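Local coordinates for protein ubiquitin-activating enzyme E1-like (Saccharomyces cerevisiae, PDB 3ONH) that activates the ubiquitin-like modifier SMT3 with AOS1 in an ATP-dependent E1 enzyme and, through the ubiquitin-fold domain seen here, engages the E2 Ubc9, at residues S72-S77 with L91-D96; K21-V26 with D57-T62; P36-L41 with D78-T83. All blocks are in the same frame, centred on the assembly; numbering follows the deposited sequence.

Contact 1: S72-S77 with L91-D96; sequences SIILFS and LFLDVD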
# COMPACT_ATOMS: atom_id res chain seq x y z
N SER A 72 -2.48 -9.07 6.22
CA SER A 72 -2.84 -7.68 6.42
C SER A 72 -3.46 -7.16 5.15
O SER A 72 -3.08 -7.56 4.05
CB SER A 72 -1.61 -6.83 6.76
OG SER A 72 -1.16 -7.07 8.08
N ILE A 73 -4.43 -6.27 5.30
CA ILE A 73 -5.05 -5.62 4.17
C ILE A 73 -4.78 -4.12 4.27
O ILE A 73 -5.08 -3.49 5.29
CB ILE A 73 -6.55 -5.91 4.12
CG1 ILE A 73 -6.77 -7.36 3.69
CG2 ILE A 73 -7.24 -4.97 3.15
CD1 ILE A 73 -8.19 -7.70 3.33
N ILE A 74 -4.20 -3.56 3.22
CA ILE A 74 -3.89 -2.14 3.19
C ILE A 74 -4.86 -1.41 2.28
O ILE A 74 -5.16 -1.89 1.19
CB ILE A 74 -2.46 -1.89 2.70
CG1 ILE A 74 -1.47 -2.53 3.67
CG2 ILE A 74 -2.18 -0.42 2.58
CD1 ILE A 74 -1.77 -2.23 5.10
N LEU A 75 -5.37 -0.27 2.72
CA LEU A 75 -6.22 0.56 1.90
C LEU A 75 -5.48 1.83 1.49
O LEU A 75 -5.07 2.61 2.34
CB LEU A 75 -7.51 0.93 2.63
CG LEU A 75 -8.46 1.83 1.85
CD1 LEU A 75 -9.13 1.06 0.73
CD2 LEU A 75 -9.50 2.42 2.78
N PHE A 76 -5.32 2.03 0.19
CA PHE A 76 -4.49 3.10 -0.32
C PHE A 76 -5.38 4.07 -1.08
O PHE A 76 -5.96 3.71 -2.10
CB PHE A 76 -3.44 2.52 -1.26
CG PHE A 76 -2.28 3.42 -1.51
CD1 PHE A 76 -1.11 3.29 -0.78
CD2 PHE A 76 -2.34 4.40 -2.49
CE1 PHE A 76 -0.02 4.12 -1.02
CE2 PHE A 76 -1.26 5.22 -2.73
CZ PHE A 76 -0.10 5.09 -1.99
N SER A 77 -5.49 5.30 -0.57
CA SER A 77 -6.45 6.27 -1.08
C SER A 77 -5.85 7.56 -1.62
O SER A 77 -4.75 7.97 -1.24
CB SER A 77 -7.46 6.62 0.01
OG SER A 77 -8.15 5.48 0.47
N LEU A 91 -5.19 -3.71 -0.90
CA LEU A 91 -4.16 -4.68 -1.22
C LEU A 91 -3.92 -5.67 -0.08
O LEU A 91 -3.59 -5.29 1.05
CB LEU A 91 -2.85 -3.97 -1.59
CG LEU A 91 -2.90 -3.14 -2.87
CD1 LEU A 91 -1.75 -2.18 -2.94
CD2 LEU A 91 -2.92 -4.04 -4.09
N PHE A 92 -4.09 -6.95 -0.40
CA PHE A 92 -3.85 -8.04 0.53
C PHE A 92 -2.37 -8.41 0.50
O PHE A 92 -1.82 -8.66 -0.57
CB PHE A 92 -4.69 -9.25 0.11
CG PHE A 92 -4.62 -10.41 1.05
CD1 PHE A 92 -5.61 -10.61 2.00
CD2 PHE A 92 -3.57 -11.32 0.99
CE1 PHE A 92 -5.55 -11.68 2.88
CE2 PHE A 92 -3.51 -12.39 1.87
CZ PHE A 92 -4.50 -12.57 2.81
N LEU A 93 -1.73 -8.43 1.66
CA LEU A 93 -0.32 -8.82 1.75
C LEU A 93 -0.17 -10.32 1.88
O LEU A 93 -0.49 -10.91 2.92
CB LEU A 93 0.37 -8.13 2.93
CG LEU A 93 0.29 -6.61 3.02
CD1 LEU A 93 1.22 -6.09 4.11
CD2 LEU A 93 0.66 -6.00 1.68
N ASP A 94 0.32 -10.94 0.81
CA ASP A 94 0.56 -12.38 0.77
C ASP A 94 2.04 -12.70 0.98
O ASP A 94 2.82 -12.76 0.03
CB ASP A 94 0.07 -12.94 -0.57
CG ASP A 94 0.43 -14.41 -0.77
OD1 ASP A 94 0.86 -15.07 0.20
OD2 ASP A 94 0.27 -14.90 -1.91
N VAL A 95 2.43 -12.89 2.24
CA VAL A 95 3.80 -13.21 2.58
C VAL A 95 4.01 -14.72 2.49
O VAL A 95 3.51 -15.48 3.32
CB VAL A 95 4.15 -12.67 3.97
CG1 VAL A 95 5.52 -13.16 4.42
CG2 VAL A 95 4.09 -11.15 3.96
N ASP A 96 4.74 -15.14 1.47
CA ASP A 96 4.80 -16.55 1.10
C ASP A 96 6.21 -17.14 1.17
O ASP A 96 7.18 -16.53 0.71
CB ASP A 96 4.22 -16.73 -0.30
CG ASP A 96 4.28 -18.16 -0.78
OD1 ASP A 96 4.36 -19.07 0.06
OD2 ASP A 96 4.25 -18.36 -2.01
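Leu93 and Ser72 meet where strands 73-78 and 84-95 of a beta hairpin pair antiparallel. The backbone of Leu93 donates from N to Ser72 O at 2.9 Å, and its side chain then follows the same residue. CB lies 3.7 Å from Ser72 O. CG stands anti to the carbonyl carbon (chi1 -54°) and, 3.6 Å from Ser72 O, lies against a carbonyl already engaged by an N-H. At the tip, CD1 reaches Ser72 CB at 3.9 Å and comes loosely to Ile74 CG1. A small serine suits this spot: its CB offers a methylene to the leucine, while OG turns back to accept from Gly69 N.

Further along, Ile74 and Leu91 form a hydrogen-bonded pair, with Ile74 N to Leu91 O and Leu91 N to Ile74 O both 2.8 Å. Ile73 and Phe92 form the non-hydrogen-bonded pair beside it, on the other face. Their side chains cross obliquely, Ile73 CG1 lying 3.8 Å from Phe92 CD1. Beta-branched and aromatic residues suit an extended backbone.

Ile74, Leu91 and Leu93 share the buried face, where Ile74 packs on Leu41 and Leu68, and both leucines pack on Ile10. The hairpin thus lies in the middle of the sheet, strand 39-43 along its first arm and strand 6-12, running parallel, along its second.

Contact 2: K21-V26 with D57-T62; sequences KLSDFV and DLNDRT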
# COMPACT_ATOMS: atom_id res chain seq x y z
N LYS A 21 11.04 -0.37 3.37
CA LYS A 21 10.71 0.83 4.14
C LYS A 21 9.36 1.34 3.71
O LYS A 21 8.96 1.18 2.56
CB LYS A 21 11.78 1.91 3.98
CG LYS A 21 13.00 1.71 4.86
CD LYS A 21 14.24 2.32 4.23
CE LYS A 21 13.97 3.74 3.72
NZ LYS A 21 15.20 4.36 3.13
N LEU A 22 8.65 1.95 4.65
CA LEU A 22 7.32 2.46 4.41
C LEU A 22 7.33 3.52 3.31
O LEU A 22 6.50 3.51 2.41
CB LEU A 22 6.75 3.04 5.70
CG LEU A 22 5.34 3.61 5.61
CD1 LEU A 22 4.39 2.56 5.07
CD2 LEU A 22 4.89 4.09 6.98
N SER A 23 8.30 4.43 3.40
CA SER A 23 8.43 5.48 2.40
C SER A 23 8.53 4.90 1.00
O SER A 23 7.93 5.41 0.06
CB SER A 23 9.64 6.36 2.70
OG SER A 23 10.81 5.58 2.88
N ASP A 24 9.31 3.83 0.87
CA ASP A 24 9.49 3.19 -0.43
C ASP A 24 8.23 2.48 -0.88
O ASP A 24 7.90 2.47 -2.06
CB ASP A 24 10.68 2.23 -0.39
CG ASP A 24 12.01 2.95 -0.39
OD1 ASP A 24 12.05 4.11 -0.84
OD2 ASP A 24 13.01 2.36 0.06
N PHE A 25 7.51 1.89 0.07
CA PHE A 25 6.29 1.17 -0.25
C PHE A 25 5.26 2.13 -0.82
O PHE A 25 4.55 1.82 -1.79
CB PHE A 25 5.76 0.48 1.00
CG PHE A 25 4.78 -0.63 0.70
CD1 PHE A 25 5.17 -1.72 -0.06
CD2 PHE A 25 3.49 -0.59 1.21
CE1 PHE A 25 4.29 -2.75 -0.32
CE2 PHE A 25 2.60 -1.62 0.94
CZ PHE A 25 3.00 -2.70 0.18
N VAL A 26 5.18 3.31 -0.22
CA VAL A 26 4.25 4.35 -0.65
C VAL A 26 4.51 4.86 -2.07
O VAL A 26 3.59 5.00 -2.88
CB VAL A 26 4.28 5.54 0.32
CG1 VAL A 26 3.55 6.71 -0.27
CG2 VAL A 26 3.66 5.13 1.65
N ASP A 57 5.48 10.28 9.70
CA ASP A 57 6.39 9.99 10.81
C ASP A 57 6.96 8.57 10.84
O ASP A 57 8.02 8.35 11.42
CB ASP A 57 5.73 10.29 12.16
CG ASP A 57 5.15 11.68 12.24
OD1 ASP A 57 5.21 12.41 11.24
OD2 ASP A 57 4.63 12.05 13.32
N LEU A 58 6.27 7.61 10.24
CA LEU A 58 6.78 6.24 10.21
C LEU A 58 7.48 5.96 8.88
O LEU A 58 7.62 4.82 8.45
CB LEU A 58 5.64 5.26 10.43
CG LEU A 58 4.89 5.37 11.76
CD1 LEU A 58 3.58 4.60 11.66
CD2 LEU A 58 5.76 4.84 12.89
N ASN A 59 7.91 7.04 8.24
CA ASN A 59 8.56 7.00 6.94
C ASN A 59 9.71 6.01 6.87
O ASN A 59 9.87 5.29 5.88
CB ASN A 59 9.10 8.40 6.62
CG ASN A 59 9.08 8.71 5.15
OD1 ASN A 59 8.06 8.55 4.48
ND2 ASN A 59 10.21 9.18 4.64
N ASP A 60 10.50 5.97 7.93
CA ASP A 60 11.76 5.23 7.94
C ASP A 60 11.65 3.84 8.56
O ASP A 60 12.65 3.12 8.66
CB ASP A 60 12.83 6.05 8.66
CG ASP A 60 14.19 5.92 8.00
OD1 ASP A 60 14.24 5.94 6.75
OD2 ASP A 60 15.20 5.80 8.73
N ARG A 61 10.45 3.45 8.97
CA ARG A 61 10.20 2.14 9.55
C ARG A 61 9.94 1.13 8.44
O ARG A 61 9.40 1.49 7.40
CB ARG A 61 8.96 2.23 10.44
CG ARG A 61 9.11 1.63 11.83
CD ARG A 61 9.84 2.57 12.76
NE ARG A 61 11.28 2.33 12.72
CZ ARG A 61 11.90 1.42 13.47
NH1 ARG A 61 11.20 0.67 14.32
NH2 ARG A 61 13.21 1.26 13.37
N THR A 62 10.31 -0.13 8.65
CA THR A 62 9.98 -1.18 7.68
C THR A 62 8.57 -1.68 7.92
O THR A 62 7.95 -1.33 8.92
CB THR A 62 10.92 -2.37 7.77
OG1 THR A 62 10.73 -3.02 9.04
CG2 THR A 62 12.36 -1.92 7.62
O HOH W 1 12.52 6.56 4.32
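Leu22 and Ser23, the first residues of helix 22-33, bring their amides to the loop at Leu58-Arg61, and backbone hydrogen bonds dominate the contact. Leu22 N donates to Arg61 O at 2.9 Å, and Ser23 N to Asn59 O at 3.1 Å. Both acceptors are residues of the type I turn Leu58 to Arg61; Lys21 holds the N-cap position just before the helix.

Apolar contact comes from Leu22. Its CG, anti to the backbone N (chi1 -180°), lies 3.8 Å from Leu58 O. Beyond it, CD2 lies 3.7 Å from Leu58 CB, and the residue also packs on Ile66. Leucine suits the place because its buried isobutyl group can touch both neighbours, whereas the backbone bond is independent of the side chain.

Among polar side chains, Asn59 brings OD1 to 3.2 Å from Ser23 CB, a van der Waals touch; serine is small enough for the loop to come this close. The long chain of Lys21 runs side by side with Asp60, pointing the same way, with NZ 4.1 Å from Asp60 OD1, beyond a salt bridge. A water donates to Asp60 OD1 at 3.0 Å.

The chemistry implies that the amides of Leu22 and Ser23, in the first turn of the helix, are satisfied by loop carbonyls. Any electrostatic attraction between Lys21 and Asp60 is probably modest.

Contact 3: P36-L41 with D78-T83; sequences PQDISL and DEEGDT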
# COMPACT_ATOMS: atom_id res chain seq x y z
N PRO A 36 -2.00 10.40 -6.91
CA PRO A 36 -1.33 11.71 -6.83
C PRO A 36 -0.31 11.73 -5.70
O PRO A 36 -0.02 10.69 -5.11
CB PRO A 36 -2.47 12.67 -6.50
CG PRO A 36 -3.74 11.87 -6.66
CD PRO A 36 -3.37 10.47 -6.40
N GLN A 37 0.22 12.90 -5.37
CA GLN A 37 1.21 12.99 -4.31
C GLN A 37 0.59 12.81 -2.93
O GLN A 37 1.09 12.05 -2.11
CB GLN A 37 1.97 14.30 -4.39
CG GLN A 37 2.57 14.51 -5.75
CD GLN A 37 3.14 13.23 -6.34
OE1 GLN A 37 4.33 12.95 -6.19
NE2 GLN A 37 2.30 12.46 -7.01
N ASP A 38 -0.50 13.51 -2.68
CA ASP A 38 -1.19 13.41 -1.40
C ASP A 38 -2.02 12.14 -1.35
O ASP A 38 -3.00 12.00 -2.08
CB ASP A 38 -2.09 14.61 -1.17
CG ASP A 38 -1.32 15.90 -1.03
OD1 ASP A 38 -0.10 15.84 -0.81
OD2 ASP A 38 -1.96 16.98 -1.14
N ILE A 39 -1.65 11.25 -0.44
CA ILE A 39 -2.24 9.92 -0.38
C ILE A 39 -2.53 9.52 1.07
O ILE A 39 -2.08 10.17 2.01
CB ILE A 39 -1.29 8.89 -1.01
CG1 ILE A 39 -1.99 8.18 -2.16
CG2 ILE A 39 -0.69 7.94 0.03
CD1 ILE A 39 -2.39 9.11 -3.25
N SER A 40 -3.31 8.46 1.22
CA SER A 40 -3.58 7.88 2.54
C SER A 40 -3.33 6.38 2.49
O SER A 40 -3.80 5.70 1.58
CB SER A 40 -5.03 8.13 2.95
OG SER A 40 -5.12 8.43 4.33
N LEU A 41 -2.58 5.87 3.47
CA LEU A 41 -2.33 4.44 3.60
C LEU A 41 -2.78 3.97 4.98
O LEU A 41 -2.23 4.36 6.00
CB LEU A 41 -0.85 4.13 3.39
CG LEU A 41 -0.48 2.66 3.14
CD1 LEU A 41 0.90 2.55 2.54
CD2 LEU A 41 -0.57 1.83 4.41
N ASP A 78 -6.62 8.21 -2.49
CA ASP A 78 -6.29 9.52 -3.08
C ASP A 78 -6.82 10.64 -2.19
O ASP A 78 -8.02 10.72 -1.92
CB ASP A 78 -6.91 9.59 -4.49
CG ASP A 78 -6.92 11.00 -5.09
OD1 ASP A 78 -6.97 11.99 -4.34
OD2 ASP A 78 -6.92 11.11 -6.33
N GLU A 79 -5.93 11.51 -1.72
CA GLU A 79 -6.34 12.54 -0.77
C GLU A 79 -6.22 13.95 -1.32
O GLU A 79 -6.47 14.93 -0.62
CB GLU A 79 -5.55 12.43 0.54
CG GLU A 79 -5.77 11.13 1.29
CD GLU A 79 -7.18 10.99 1.82
OE1 GLU A 79 -7.88 12.02 1.95
OE2 GLU A 79 -7.61 9.85 2.10
N GLU A 80 -5.82 14.07 -2.58
CA GLU A 80 -5.80 15.36 -3.24
C GLU A 80 -7.22 15.62 -3.70
O GLU A 80 -7.74 16.73 -3.58
CB GLU A 80 -4.83 15.35 -4.42
CG GLU A 80 -4.13 16.68 -4.67
CD GLU A 80 -2.64 16.53 -4.95
OE1 GLU A 80 -2.05 15.51 -4.54
OE2 GLU A 80 -2.05 17.44 -5.58
N GLY A 81 -7.85 14.57 -4.23
CA GLY A 81 -9.27 14.54 -4.54
C GLY A 81 -10.00 15.86 -4.72
O GLY A 81 -10.90 16.19 -3.95
N ASP A 82 -9.62 16.61 -5.74
CA ASP A 82 -10.35 17.82 -6.09
C ASP A 82 -11.77 17.45 -6.54
O ASP A 82 -12.73 17.55 -5.76
CB ASP A 82 -9.61 18.58 -7.21
CG ASP A 82 -10.04 20.03 -7.31
OD1 ASP A 82 -11.19 20.35 -6.97
OD2 ASP A 82 -9.20 20.85 -7.75
N THR A 83 -11.87 16.97 -7.77
CA THR A 83 -13.14 16.67 -8.42
C THR A 83 -13.27 15.19 -8.74
O THR A 83 -14.30 14.58 -8.50
CB THR A 83 -13.26 17.46 -9.73
OG1 THR A 83 -13.34 18.85 -9.43
CG2 THR A 83 -14.50 17.03 -10.48
O HOH W 2 -4.90 17.23 0.40
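An Asx motif beginning at Asp78 lies where strand 73-78 ends against strand 39-43 of this ubiquitin-like fold, Ile39 and Asp78 forming an antiparallel non-hydrogen-bonded pair. Asp78 OD1 accepts from Gly81 N at 2.7 Å on its syn side; a weak bond from Glu80 N adds to the grip, while OD2 accepts from Arg86 N. The short carboxylate arm of an aspartate suits such a return to its own backbone. Across the contact, the Pro36 ring crosses the Asp78 side chain at about a right angle, Pro36 CG lying 3.3 Å from Asp78 OD2. Ile39 reaches in with CD1, 3.9 Å from Asp78 CA; buried, it also packs on Phe76.

Beyond the pair, Glu79 N donates to Asp38 O at 3.0 Å from above the carbonyl plane. The Glu79 side chain folds over the next strand residues: its chain bends at chi2 (-66°), which puts CD against Ser40. Its OE2 lies 3.2 Å from Ser40 CB.

Two acids, Asp38 and Glu80, come close with crossing side chains and carboxylate planes 36° apart, Asp38 OD2 lying 3.7 Å from Glu80 OE1. Like charges so near would probably raise the pKa of one. One compensation is that Glu80 OE1, met nearly in line with its C-O bond, accepts from Asp38 N at 3.1 Å.

From the N terminus, the chain passes into helix 22-33, where 21-26 is met by 57-62, closing contact 2. Between these segments lies 36-41, the entry to strand 39-43, which meets 78-83 beyond them, so contact 3 crosses contact 2. Contact 1 opens at 72-77 after contact 2 has closed, the two in series, and ends at 91-96 beyond 83, so it crosses contact 3; none nests within another. Contacts 1 and 3 share the sheet through strands 39-43 and 73-78, joined by a probable hydrogen bond from Ser77 N to Ser40 O. Contact 2 joins the core through Val26 on Leu41, and Phe76 packs against Val26 O, setting the helix on that sheet.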